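Local coordinates for protein putative sortase (PDB 2W1J) that probably acts as a class C sortase transpeptidase that joins pilin subunits covalently during pilus fibre assembly in Streptococcus pneumoniae, at residues A[11-16]-A[142-147]; A[42-47]-A[87-92]; A[54-59]-A[99-104]; A[160-165]-A[186-191]. All blocks are in the same frame, centred on the assembly; numbering follows the deposited sequence.

Contact 1. Residues A[11-16]-A[142-147]; sequences KEKATL and KEVMAY
The flat group at this surface contact is the peptide carbonyl of Glu143, and the ammonium of Lys13 stands over one of its faces. Lys13 NZ lies 3.5 Å from Glu143 O and 3.7 Å from Glu143 C, and the C=O...NZ angle is close to 90°, so the amine sits above the carbonyl and not in line with it. This is a polar approach without hydrogen-bond geometry. The hydrogen bond of Lys13 NZ goes instead to the main-chain oxygen of Asn140. Beside it, Val144 CG2 adds a loose apolar neighbour 4.3 Å from Lys13 NZ. Lys13 spans the gap because its chain is fully stretched, with CG anti to the backbone N (chi1 171°). The contact thus ties the N-terminal helix 5-15 to the hairpin formed by strands 135-139 and 144-155 of the sortase barrel, at the turn between them. In that turn Asn140 OD1 accepts from the backbone N atoms of both Lys142 and Glu143, fixing the 142-143 backbone whose Glu143 carbonyl lies under the ammonium. The side chains of Lys142 and Glu143 leave the backbone away from the helix and form a long salt bridge, Lys142 NZ lying 3.8 Å from Glu143 OE2.

Contact 2. Residues A[42-47]-A[87-92]; sequences DPWSEE and EVLQQG
The turn that presents Pro43 and Trp44 to Leu89 is closed on one oxygen, Asp42 O, which is gripped twice by the same residue. Ser45 OG donates to Asp42 O at 2.9 Å, lying in the carbonyl plane with a C=O...donor angle of 155°. Ser45 N binds the same Asp42 O at 3.0 Å and completes a type I beta turn, after which Ser45 serves as N-cap of helix 46-49.

Across the contact everything converges on one methyl group. Leu89 CD1 lies 4.2 Å from Trp44 NE1, approaching the indole obliquely near its rim, and 4.4 Å from Pro43 CB. It is the far end of an extended side chain: CD1 is anti to CA (chi2 -173°), which carries it away from helix 86-91 toward the turn. Pro43 CB rests 3.8 Å above the plane of the Trp44 ring, on the same side as Leu89 CD1 and also toward the rim, while Asp42 OD1 lies in plane at the ring edge.

The Asp-Pro-Trp sequence is consistent with the lid of class C pilus sortases, which folds over the active-site cleft. Its surroundings fit this reading: Trp44 meets the ring of His115 with the planes at about 50° and touches Cys177, and Asp42 OD2 makes a salt bridge with Arg186, the residue types of the sortase His-Cys-Arg set. A bound glycerol, probably from the crystallisation liquor, lies about 3 Å from the Trp44 side chain. On the far segment, Val88 O accepts from both Gln91 N and Gly92 N.

Contact 3. Residues A[54-59]-A[99-104]; sequences AEYARM and TSLPIG
Two torsion settings bring Leu101 among its partners. At Tyr56, chi1 of 65° places CG between the backbone N and the carbonyl carbon, turning the ring so that its edge meets Leu101; at Leu101, CG is anti to the carbonyl carbon (chi1 -62°), which directs its two methyls at the 55-58 turn and Met59. These methyls then divide the work. Leu101 CD2 sits at the edge of the Tyr56 ring, near its plane and 4.0 Å from Tyr56 CE1, and the two side chains run by one another, pointing opposite ways. The same CD2 is 3.9 Å from Ala57 CB. Leu101 CD1 serves the other partner, meeting Met59 SD at 3.9 Å, tip to tip; the Met59 chain, bent at both chi2 and chi3, curls back to bring its sulfur there.

The result is purely apolar packing between two irregular pieces of chain. The first makes a type I beta turn from Glu55 to Arg58. In the second, Pro102 centres an inverse gamma turn closed by Ile103 N to Leu101 O at 2.8 Å. The polar end of Tyr56 is held separately, its OH hydrogen-bonding His95 ND1 and Gly83 N.

Around this contact, Ala57 and Pro102 pack on Met66 of strand 65-71, Tyr56 and Ala57 also touch Ala82 of strand 76-82, Leu101 meets Phe31 of helix 18-33, and Met59 O accepts from Arg24 of that helix, so both loops touch the helix as well as the strands.

Contact 4. Residues A[160-165]-A[186-191]; sequences FDDLLI and RLLVRG
Residues 160-165 turn back on themselves, with Leu163 N bonded to Phe160 O (2.9 Å), and face strand 185-194 with Asp162 and Leu188 nearest at 8.4 Å between CA atoms. Leu188 fills the gap with both methyls. Leu188 CD1 abuts the aliphatic root of the acid, 3.7 Å from Asp162 CB, while Leu188 CD2 meets Leu163 CD2, also at 3.7 Å. The two leucine side chains cross at about a right angle, and Leu163 CD2 reaches both Leu188 methyls. The first side-chain bond of Leu163 does not aim at the strand; the turn at chi1 (-59°, CG beside the backbone N) carries CD2 to Leu188.

In the sortase barrel this segment belongs to the β6/β7 connection, between strands 144-155 and 170-178, and in relatives that connection lines the substrate groove; here it folds back over strand 185-194, which lies between those two strands in the sheet.

A water adds a polar link. It donates to Asp162 O at 2.9 Å and accepts from Arg190 NH1 at 3.0 Å, lying in the plane of the guanidinium at its edge. Direct charge pairing is absent, Asp162 OD1 being 6.3 Å from Arg190 NH1: the carboxylate instead makes a salt bridge with Lys153. Arg190 is steadied by a salt bridge from NH2 to Asp150 and by a cation-pi contact with Tyr171.

Overall arrangement
Along the chain, contacts 2 and 3 are nested inside the loop closed by contact 1 and cross each other, their segments alternating; contact 4 opens after all three have closed. Contacts 1 and 4 reach neighbouring strands of one sheet, 144-155 and 185-194, yet lie on opposite sides of the chain's centre, with centres about 25 Å apart. Contact 3 touches contacts 1 and 4 but not contact 2: Met145 of contact 1 packs on Pro102 and Ile103, and Ile165 of contact 4 meets Ser100. Contacts 2 and 4 are joined by the Asp42-Arg186 salt bridge, which couples the likely lid to the barrel wall. The same barrel thus carries the N-terminal helix on one side and the likely lid and cleft on the other.

Contact 1. Residues A[11-16]-A[142-147]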
loop_
_atom_site.group_PDB
_atom_site.type_symbol
_atom_site.label_atom_id
_atom_site.label_comp_id
_atom_site.label_asym_id
_atom_site.label_seq_id
_atom_site.Cartn_x
_atom_site.Cartn_y
_atom_site.Cartn_z
ATOM N N LYS A 11 -18.932 -0.001 1.315
ATOM C CA LYS A 11 -20.300 0.505 1.203
ATOM C C LYS A 11 -20.341 1.781 0.370
ATOM O O LYS A 11 -21.161 1.914 -0.542
ATOM C CB LYS A 11 -20.898 0.754 2.591
ATOM C CG LYS A 11 -22.314 1.313 2.577
ATOM C CD LYS A 11 -22.915 1.325 3.978
ATOM C CE LYS A 11 -24.275 2.006 3.998
ATOM N NZ LYS A 11 -24.902 1.966 5.349
ATOM N N GLU A 12 -19.452 2.720 0.681
ATOM C CA GLU A 12 -19.417 3.993 -0.034
ATOM C C GLU A 12 -18.954 3.815 -1.476
ATOM O O GLU A 12 -19.483 4.444 -2.391
ATOM C CB GLU A 12 -18.507 4.987 0.685
ATOM C CG GLU A 12 -19.115 5.560 1.954
ATOM C CD GLU A 12 -20.378 6.367 1.701
ATOM O OE1 GLU A 12 -20.412 7.154 0.729
ATOM O OE2 GLU A 12 -21.336 6.228 2.491
ATOM N N LYS A 13 -17.964 2.956 -1.676
ATOM C CA LYS A 13 -17.522 2.610 -3.019
ATOM C C LYS A 13 -18.717 2.186 -3.868
ATOM O O LYS A 13 -18.856 2.589 -5.027
ATOM C CB LYS A 13 -16.520 1.460 -2.928
ATOM C CG LYS A 13 -16.122 0.827 -4.249
ATOM C CD LYS A 13 -15.029 -0.209 -4.026
ATOM C CE LYS A 13 -14.877 -1.122 -5.225
ATOM N NZ LYS A 13 -13.688 -1.996 -5.068
ATOM N N ALA A 14 -19.588 1.380 -3.272
ATOM C CA ALA A 14 -20.722 0.817 -3.988
ATOM C C ALA A 14 -21.723 1.890 -4.417
ATOM O O ALA A 14 -22.512 1.668 -5.334
ATOM C CB ALA A 14 -21.406 -0.241 -3.137
ATOM N N THR A 15 -21.684 3.049 -3.761
ATOM C CA THR A 15 -22.623 4.131 -4.052
ATOM C C THR A 15 -22.078 5.165 -5.032
ATOM O O THR A 15 -22.814 6.043 -5.478
ATOM C CB THR A 15 -23.048 4.888 -2.771
ATOM O OG1 THR A 15 -21.993 5.770 -2.359
ATOM C CG2 THR A 15 -23.358 3.915 -1.654
ATOM N N LEU A 16 -20.793 5.074 -5.356
ATOM C CA LEU A 16 -20.174 6.059 -6.243
ATOM C C LEU A 16 -20.750 5.934 -7.647
ATOM O O LEU A 16 -20.916 4.829 -8.158
ATOM C CB LEU A 16 -18.650 5.896 -6.288
ATOM C CG LEU A 16 -17.830 6.557 -5.169
ATOM C CD1 LEU A 16 -17.788 8.069 -5.323
ATOM C CD2 LEU A 16 -18.355 6.191 -3.798
ATOM N N LYS A 142 -12.299 1.637 -7.885
ATOM C CA LYS A 142 -12.716 1.032 -9.146
ATOM C C LYS A 142 -12.915 -0.481 -9.062
ATOM O O LYS A 142 -13.876 -1.011 -9.622
ATOM C CB LYS A 142 -11.682 1.356 -10.230
ATOM C CG LYS A 142 -11.946 0.695 -11.585
ATOM C CD LYS A 142 -10.818 1.002 -12.562
ATOM C CE LYS A 142 -10.921 0.161 -13.821
ATOM N NZ LYS A 142 -9.730 0.366 -14.698
ATOM N N GLU A 143 -12.013 -1.181 -8.385
ATOM C CA GLU A 143 -11.952 -2.634 -8.540
ATOM C C GLU A 143 -11.111 -3.268 -7.443
ATOM O O GLU A 143 -10.567 -2.573 -6.577
ATOM C CB GLU A 143 -11.372 -2.995 -9.913
ATOM C CG GLU A 143 -9.927 -2.539 -10.091
ATOM C CD GLU A 143 -9.414 -2.742 -11.500
ATOM O OE1 GLU A 143 -9.854 -3.697 -12.181
ATOM O OE2 GLU A 143 -8.583 -1.932 -11.946
ATOM N N VAL A 144 -11.013 -4.590 -7.495
ATOM C CA VAL A 144 -10.092 -5.334 -6.656
ATOM C C VAL A 144 -8.992 -5.882 -7.559
ATOM O O VAL A 144 -9.278 -6.463 -8.609
ATOM C CB VAL A 144 -10.823 -6.498 -5.960
ATOM C CG1 VAL A 144 -9.863 -7.261 -5.054
ATOM C CG2 VAL A 144 -12.010 -5.974 -5.162
ATOM N N MET A 145 -7.739 -5.682 -7.165
ATOM C CA MET A 145 -6.593 -6.165 -7.937
ATOM C C MET A 145 -5.887 -7.273 -7.174
ATOM O O MET A 145 -5.588 -7.116 -5.988
ATOM C CB MET A 145 -5.606 -5.028 -8.181
ATOM C CG MET A 145 -6.235 -3.828 -8.883
ATOM S SD MET A 145 -5.022 -2.553 -9.281
ATOM C CE MET A 145 -4.432 -2.097 -7.651
ATOM N N ALA A 146 -5.568 -8.366 -7.858
ATOM C CA ALA A 146 -4.873 -9.486 -7.247
ATOM C C ALA A 146 -3.381 -9.445 -7.538
ATOM O O ALA A 146 -2.958 -9.176 -8.669
ATOM C CB ALA A 146 -5.464 -10.804 -7.737
ATOM N N TYR A 147 -2.605 -9.776 -6.506
ATOM C CA TYR A 147 -1.152 -9.872 -6.588
ATOM C C TYR A 147 -0.686 -11.206 -6.018
ATOM O O TYR A 147 -1.322 -11.749 -5.103
ATOM C CB TYR A 147 -0.493 -8.698 -5.836
ATOM C CG TYR A 147 -0.661 -7.395 -6.581
ATOM C CD1 TYR A 147 -1.835 -6.650 -6.483
ATOM C CD2 TYR A 147 0.336 -6.950 -7.450
ATOM C CE1 TYR A 147 -1.997 -5.479 -7.228
ATOM C CE2 TYR A 147 0.174 -5.794 -8.210
ATOM C CZ TYR A 147 -0.990 -5.059 -8.086
ATOM O OH TYR A 147 -1.172 -3.910 -8.832
#

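Contact 2. Residues A[42-47]-A[87-92]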
loop_
_atom_site.group_PDB
_atom_site.type_symbol
_atom_site.label_atom_id
_atom_site.label_comp_id
_atom_site.label_asym_id
_atom_site.label_seq_id
_atom_site.Cartn_x
_atom_site.Cartn_y
_atom_site.Cartn_z
ATOM N N ASP A 42 12.256 6.856 4.908
ATOM C CA ASP A 42 11.942 5.699 5.753
ATOM C C ASP A 42 10.803 6.081 6.691
ATOM O O ASP A 42 10.959 6.984 7.510
ATOM C CB ASP A 42 13.176 5.295 6.571
ATOM C CG ASP A 42 12.878 4.224 7.611
ATOM O OD1 ASP A 42 12.034 3.346 7.343
ATOM O OD2 ASP A 42 13.539 4.240 8.671
ATOM N N PRO A 43 9.653 5.398 6.584
ATOM C CA PRO A 43 8.490 5.823 7.368
ATOM C C PRO A 43 8.726 5.913 8.870
ATOM O O PRO A 43 8.039 6.672 9.554
ATOM C CB PRO A 43 7.460 4.730 7.073
ATOM C CG PRO A 43 7.788 4.303 5.684
ATOM C CD PRO A 43 9.300 4.349 5.606
ATOM N N TRP A 44 9.676 5.139 9.383
ATOM C CA TRP A 44 9.859 5.067 10.827
ATOM C C TRP A 44 10.879 6.076 11.355
ATOM O O TRP A 44 11.115 6.157 12.562
ATOM C CB TRP A 44 10.174 3.633 11.262
ATOM C CG TRP A 44 9.007 2.711 11.022
ATOM C CD1 TRP A 44 7.988 2.443 11.885
ATOM C CD2 TRP A 44 8.716 1.982 9.821
ATOM N NE1 TRP A 44 7.086 1.580 11.305
ATOM C CE2 TRP A 44 7.516 1.274 10.042
ATOM C CE3 TRP A 44 9.364 1.844 8.589
ATOM C CZ2 TRP A 44 6.945 0.450 9.072
ATOM C CZ3 TRP A 44 8.793 1.022 7.629
ATOM C CH2 TRP A 44 7.594 0.340 7.874
ATOM N N SER A 45 11.455 6.865 10.456
ATOM C CA SER A 45 12.367 7.934 10.854
ATOM C C SER A 45 11.578 9.100 11.443
ATOM O O SER A 45 10.395 9.266 11.160
ATOM C CB SER A 45 13.182 8.412 9.654
ATOM O OG SER A 45 12.379 9.161 8.758
ATOM N N GLU A 46 12.241 9.917 12.256
ATOM C CA GLU A 46 11.572 11.038 12.907
ATOM C C GLU A 46 10.976 12.021 11.907
ATOM O O GLU A 46 9.862 12.509 12.097
ATOM C CB GLU A 46 12.522 11.758 13.871
ATOM C CG GLU A 46 12.787 10.985 15.149
ATOM C CD GLU A 46 11.528 10.779 15.967
ATOM O OE1 GLU A 46 10.810 11.772 16.208
ATOM O OE2 GLU A 46 11.257 9.626 16.368
ATOM N N GLU A 47 11.714 12.296 10.836
ATOM C CA GLU A 47 11.276 13.248 9.819
ATOM C C GLU A 47 9.983 12.791 9.144
ATOM O O GLU A 47 9.124 13.603 8.805
ATOM C CB GLU A 47 12.376 13.458 8.774
ATOM C CG GLU A 47 12.008 14.418 7.649
ATOM C CD GLU A 47 12.972 14.344 6.480
ATOM O OE1 GLU A 47 14.138 13.953 6.696
ATOM O OE2 GLU A 47 12.563 14.681 5.346
ATOM N N GLU A 87 0.376 9.153 12.687
ATOM C CA GLU A 87 -1.058 9.000 12.898
ATOM C C GLU A 87 -1.667 7.967 11.951
ATOM O O GLU A 87 -2.532 7.186 12.346
ATOM C CB GLU A 87 -1.775 10.343 12.744
ATOM C CG GLU A 87 -1.382 11.386 13.784
ATOM C CD GLU A 87 -0.253 12.296 13.324
ATOM O OE1 GLU A 87 0.584 11.863 12.502
ATOM O OE2 GLU A 87 -0.202 13.453 13.795
ATOM N N VAL A 88 -1.199 7.955 10.706
ATOM C CA VAL A 88 -1.706 7.013 9.710
ATOM C C VAL A 88 -1.365 5.573 10.100
ATOM O O VAL A 88 -2.232 4.696 10.088
ATOM C CB VAL A 88 -1.178 7.341 8.294
ATOM C CG1 VAL A 88 -1.244 6.116 7.381
ATOM C CG2 VAL A 88 -1.960 8.499 7.699
ATOM N N LEU A 89 -0.118 5.338 10.499
ATOM C CA LEU A 89 0.306 3.984 10.844
ATOM C C LEU A 89 -0.294 3.487 12.158
ATOM O O LEU A 89 -0.291 2.293 12.444
ATOM C CB LEU A 89 1.832 3.870 10.862
ATOM C CG LEU A 89 2.512 4.179 9.524
ATOM C CD1 LEU A 89 3.997 3.876 9.586
ATOM C CD2 LEU A 89 1.866 3.403 8.387
ATOM N N GLN A 90 -0.831 4.405 12.960
ATOM C CA GLN A 90 -1.586 4.003 14.140
ATOM C C GLN A 90 -2.970 3.487 13.765
ATOM O O GLN A 90 -3.564 2.686 14.491
ATOM C CB GLN A 90 -1.699 5.162 15.134
ATOM C CG GLN A 90 -0.384 5.511 15.807
ATOM C CD GLN A 90 -0.511 6.659 16.786
ATOM O OE1 GLN A 90 -1.009 7.732 16.446
ATOM N NE2 GLN A 90 -0.051 6.441 18.013
ATOM N N GLN A 91 -3.470 3.939 12.618
ATOM C CA GLN A 91 -4.835 3.654 12.198
ATOM C C GLN A 91 -4.948 2.506 11.183
ATOM O O GLN A 91 -5.974 1.838 11.102
ATOM C CB GLN A 91 -5.489 4.929 11.654
ATOM C CG GLN A 91 -5.660 6.026 12.700
ATOM C CD GLN A 91 -6.192 7.323 12.119
ATOM O OE1 GLN A 91 -5.917 7.662 10.967
ATOM N NE2 GLN A 91 -6.952 8.062 12.920
ATOM N N GLY A 92 -3.890 2.269 10.412
ATOM C CA GLY A 92 -3.932 1.240 9.376
ATOM C C GLY A 92 -2.633 1.205 8.608
ATOM O O GLY A 92 -1.561 1.344 9.199
#

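Contact 3. Residues A[54-59]-A[99-104]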
loop_
_atom_site.group_PDB
_atom_site.type_symbol
_atom_site.label_atom_id
_atom_site.label_comp_id
_atom_site.label_asym_id
_atom_site.label_seq_id
_atom_site.Cartn_x
_atom_site.Cartn_y
_atom_site.Cartn_z
ATOM N N ALA A 54 -1.292 14.240 4.103
ATOM C CA ALA A 54 -0.933 14.053 2.706
ATOM C C ALA A 54 -2.150 14.294 1.823
ATOM O O ALA A 54 -3.228 13.773 2.099
ATOM C CB ALA A 54 -0.391 12.649 2.486
ATOM N N GLU A 55 -1.973 15.082 0.768
ATOM C CA GLU A 55 -3.095 15.476 -0.079
ATOM C C GLU A 55 -3.000 14.920 -1.494
ATOM O O GLU A 55 -3.878 15.167 -2.321
ATOM C CB GLU A 55 -3.202 17.003 -0.143
ATOM C CG GLU A 55 -3.359 17.680 1.214
ATOM C CD GLU A 55 -3.628 19.173 1.106
ATOM O OE1 GLU A 55 -4.643 19.565 0.487
ATOM O OE2 GLU A 55 -2.831 19.958 1.660
ATOM N N TYR A 56 -1.942 14.164 -1.772
ATOM C CA TYR A 56 -1.624 13.791 -3.147
ATOM C C TYR A 56 -2.537 12.718 -3.741
ATOM O O TYR A 56 -2.563 12.536 -4.960
ATOM C CB TYR A 56 -0.164 13.357 -3.262
ATOM C CG TYR A 56 0.157 12.101 -2.492
ATOM C CD1 TYR A 56 -0.026 10.849 -3.061
ATOM C CD2 TYR A 56 0.620 12.166 -1.186
ATOM C CE1 TYR A 56 0.267 9.695 -2.356
ATOM C CE2 TYR A 56 0.913 11.020 -0.471
ATOM C CZ TYR A 56 0.734 9.781 -1.059
ATOM O OH TYR A 56 1.029 8.648 -0.330
ATOM N N ALA A 57 -3.297 12.037 -2.891
ATOM C CA ALA A 57 -4.143 10.929 -3.335
ATOM C C ALA A 57 -5.632 11.191 -3.139
ATOM O O ALA A 57 -6.432 10.255 -3.127
ATOM C CB ALA A 57 -3.732 9.635 -2.613
ATOM N N ARG A 58 -6.023 12.459 -3.008
ATOM C CA ARG A 58 -7.423 12.797 -2.746
ATOM C C ARG A 58 -8.396 12.186 -3.752
ATOM O O ARG A 58 -9.516 11.821 -3.396
ATOM C CB ARG A 58 -7.621 14.312 -2.646
ATOM C CG ARG A 58 -6.958 14.946 -1.426
ATOM C CD ARG A 58 -7.303 16.419 -1.325
ATOM N NE ARG A 58 -8.676 16.614 -0.871
ATOM C CZ ARG A 58 -9.309 17.782 -0.880
ATOM N NH1 ARG A 58 -8.695 18.871 -1.324
ATOM N NH2 ARG A 58 -10.560 17.861 -0.445
ATOM N N MET A 59 -7.969 12.072 -5.006
ATOM C CA MET A 59 -8.850 11.542 -6.046
ATOM C C MET A 59 -9.277 10.095 -5.784
ATOM O O MET A 59 -10.335 9.665 -6.241
ATOM C CB MET A 59 -8.220 11.681 -7.440
ATOM C CG MET A 59 -7.223 10.590 -7.818
ATOM S SD MET A 59 -5.675 10.636 -6.886
ATOM C CE MET A 59 -4.750 11.908 -7.748
ATOM N N THR A 99 5.933 6.516 -4.489
ATOM C CA THR A 99 5.634 5.282 -5.217
ATOM C C THR A 99 4.293 5.412 -5.945
ATOM O O THR A 99 3.531 6.348 -5.706
ATOM C CB THR A 99 5.685 4.023 -4.304
ATOM O OG1 THR A 99 4.530 3.940 -3.452
ATOM C CG2 THR A 99 6.969 4.022 -3.473
ATOM N N SER A 100 3.996 4.482 -6.847
ATOM C CA SER A 100 2.779 4.569 -7.651
ATOM C C SER A 100 1.536 4.481 -6.774
ATOM O O SER A 100 1.515 3.720 -5.787
ATOM C CB SER A 100 2.722 3.406 -8.640
ATOM O OG SER A 100 3.894 3.300 -9.426
ATOM N N LEU A 101 0.489 5.218 -7.140
ATOM C CA LEU A 101 -0.815 4.978 -6.532
ATOM C C LEU A 101 -1.290 3.567 -6.851
ATOM O O LEU A 101 -0.954 3.015 -7.913
ATOM C CB LEU A 101 -1.833 5.977 -7.058
ATOM C CG LEU A 101 -1.529 7.444 -6.756
ATOM C CD1 LEU A 101 -2.544 8.333 -7.452
ATOM C CD2 LEU A 101 -1.566 7.673 -5.245
ATOM N N PRO A 102 -2.073 2.973 -5.936
ATOM C CA PRO A 102 -2.441 1.560 -6.062
ATOM C C PRO A 102 -3.611 1.375 -7.024
ATOM O O PRO A 102 -4.729 1.028 -6.623
ATOM C CB PRO A 102 -2.810 1.172 -4.625
ATOM C CG PRO A 102 -3.329 2.453 -4.030
ATOM C CD PRO A 102 -2.463 3.532 -4.626
ATOM N N ILE A 103 -3.319 1.579 -8.306
ATOM C CA ILE A 103 -4.279 1.363 -9.386
ATOM C C ILE A 103 -3.744 0.407 -10.455
ATOM O O ILE A 103 -4.419 0.137 -11.443
ATOM C CB ILE A 103 -4.711 2.688 -10.049
ATOM C CG1 ILE A 103 -3.510 3.381 -10.702
ATOM C CG2 ILE A 103 -5.368 3.586 -9.022
ATOM C CD1 ILE A 103 -3.862 4.586 -11.583
ATOM N N GLY A 104 -2.540 -0.117 -10.252
ATOM C CA GLY A 104 -1.958 -1.089 -11.174
ATOM C C GLY A 104 -1.609 -0.512 -12.526
ATOM O O GLY A 104 -1.716 0.700 -12.751
#

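Contact 4. Residues A[160-165]-A[186-191]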
loop_
_atom_site.group_PDB
_atom_site.type_symbol
_atom_site.label_atom_id
_atom_site.label_comp_id
_atom_site.label_asym_id
_atom_site.label_seq_id
_atom_site.Cartn_x
_atom_site.Cartn_y
_atom_site.Cartn_z
ATOM N N PHE A 160 16.315 2.193 -0.899
ATOM C CA PHE A 160 15.015 2.219 -1.566
ATOM C C PHE A 160 15.026 1.572 -2.949
ATOM O O PHE A 160 14.016 1.614 -3.661
ATOM C CB PHE A 160 14.516 3.663 -1.684
ATOM C CG PHE A 160 14.491 4.403 -0.374
ATOM C CD1 PHE A 160 14.027 3.784 0.774
ATOM C CD2 PHE A 160 14.929 5.715 -0.291
ATOM C CE1 PHE A 160 13.999 4.461 1.983
ATOM C CE2 PHE A 160 14.898 6.399 0.911
ATOM C CZ PHE A 160 14.434 5.766 2.052
ATOM N N ASP A 161 16.146 0.965 -3.333
ATOM C CA ASP A 161 16.299 0.444 -4.695
ATOM C C ASP A 161 15.169 -0.524 -5.065
ATOM O O ASP A 161 14.680 -0.531 -6.198
ATOM C CB ASP A 161 17.638 -0.286 -4.844
ATOM C CG ASP A 161 18.841 0.647 -4.806
ATOM O OD1 ASP A 161 18.652 1.880 -4.825
ATOM O OD2 ASP A 161 19.981 0.132 -4.756
ATOM N N ASP A 162 14.756 -1.352 -4.110
ATOM C CA ASP A 162 13.782 -2.397 -4.377
ATOM C C ASP A 162 12.350 -1.885 -4.299
ATOM O O ASP A 162 11.414 -2.688 -4.410
ATOM C CB ASP A 162 13.958 -3.539 -3.381
ATOM C CG ASP A 162 15.363 -4.083 -3.389
ATOM O OD1 ASP A 162 15.753 -4.684 -4.409
ATOM O OD2 ASP A 162 16.080 -3.905 -2.386
ATOM N N LEU A 163 12.184 -0.584 -4.067
ATOM C CA LEU A 163 10.869 0.038 -3.922
ATOM C C LEU A 163 10.481 0.862 -5.137
ATOM O O LEU A 163 9.401 1.444 -5.162
ATOM C CB LEU A 163 10.850 0.938 -2.686
ATOM C CG LEU A 163 11.162 0.218 -1.369
ATOM C CD1 LEU A 163 11.111 1.207 -0.210
ATOM C CD2 LEU A 163 10.199 -0.935 -1.133
ATOM N N LEU A 164 11.368 0.930 -6.122
ATOM C CA LEU A 164 11.158 1.786 -7.284
ATOM C C LEU A 164 10.488 1.023 -8.421
ATOM O O LEU A 164 10.469 -0.208 -8.441
ATOM C CB LEU A 164 12.497 2.356 -7.751
ATOM C CG LEU A 164 13.221 3.212 -6.711
ATOM C CD1 LEU A 164 14.545 3.700 -7.284
ATOM C CD2 LEU A 164 12.357 4.386 -6.254
ATOM N N ILE A 165 9.952 1.755 -9.388
ATOM C CA ILE A 165 9.318 1.128 -10.541
ATOM C C ILE A 165 10.320 0.267 -11.293
ATOM O O ILE A 165 11.458 0.685 -11.523
ATOM C CB ILE A 165 8.709 2.195 -11.488
ATOM C CG1 ILE A 165 7.487 2.831 -10.822
ATOM C CG2 ILE A 165 8.350 1.600 -12.834
ATOM C CD1 ILE A 165 7.015 4.094 -11.517
ATOM N N ARG A 186 14.188 -3.720 7.328
ATOM C CA ARG A 186 12.829 -3.702 6.786
ATOM C C ARG A 186 12.594 -4.978 5.996
ATOM O O ARG A 186 13.505 -5.489 5.330
ATOM C CB ARG A 186 12.586 -2.484 5.879
ATOM C CG ARG A 186 12.964 -1.145 6.520
ATOM C CD ARG A 186 12.058 -0.773 7.678
ATOM N NE ARG A 186 12.465 0.479 8.324
ATOM C CZ ARG A 186 13.041 0.579 9.517
ATOM N NH1 ARG A 186 13.324 -0.503 10.231
ATOM N NH2 ARG A 186 13.344 1.783 10.000
ATOM N N LEU A 187 11.376 -5.496 6.107
ATOM C CA LEU A 187 10.929 -6.662 5.356
ATOM C C LEU A 187 10.073 -6.177 4.195
ATOM O O LEU A 187 9.143 -5.379 4.395
ATOM C CB LEU A 187 10.086 -7.560 6.266
ATOM C CG LEU A 187 9.518 -8.836 5.641
ATOM C CD1 LEU A 187 10.638 -9.792 5.325
ATOM C CD2 LEU A 187 8.507 -9.503 6.571
ATOM N N LEU A 188 10.385 -6.672 3.002
ATOM C CA LEU A 188 9.679 -6.324 1.775
ATOM C C LEU A 188 9.050 -7.578 1.207
ATOM O O LEU A 188 9.775 -8.513 0.843
ATOM C CB LEU A 188 10.654 -5.803 0.722
ATOM C CG LEU A 188 11.427 -4.523 0.993
ATOM C CD1 LEU A 188 12.152 -4.049 -0.245
ATOM C CD2 LEU A 188 10.556 -3.452 1.556
ATOM N N VAL A 189 7.730 -7.596 1.107
ATOM C CA VAL A 189 7.031 -8.709 0.490
ATOM C C VAL A 189 6.462 -8.178 -0.818
ATOM O O VAL A 189 5.531 -7.372 -0.803
ATOM C CB VAL A 189 5.924 -9.243 1.411
ATOM C CG1 VAL A 189 5.094 -10.292 0.683
ATOM C CG2 VAL A 189 6.540 -9.827 2.692
ATOM N N ARG A 190 7.051 -8.593 -1.935
ATOM C CA ARG A 190 6.665 -8.083 -3.248
ATOM C C ARG A 190 5.758 -9.072 -3.950
ATOM O O ARG A 190 6.080 -10.261 -4.025
ATOM C CB ARG A 190 7.899 -7.848 -4.126
ATOM C CG ARG A 190 7.575 -7.170 -5.444
ATOM C CD ARG A 190 8.817 -7.028 -6.298
ATOM N NE ARG A 190 9.247 -8.305 -6.850
ATOM C CZ ARG A 190 10.337 -8.467 -7.588
ATOM N NH1 ARG A 190 11.170 -7.448 -7.775
ATOM N NH2 ARG A 190 10.626 -9.661 -8.091
ATOM N N GLY A 191 4.655 -8.573 -4.507
ATOM C CA GLY A 191 3.803 -9.375 -5.388
ATOM C C GLY A 191 3.710 -8.773 -6.779
ATOM O O GLY A 191 3.788 -7.555 -6.922
HETATM O O HOH W 1 11.573 -4.696 -6.560
#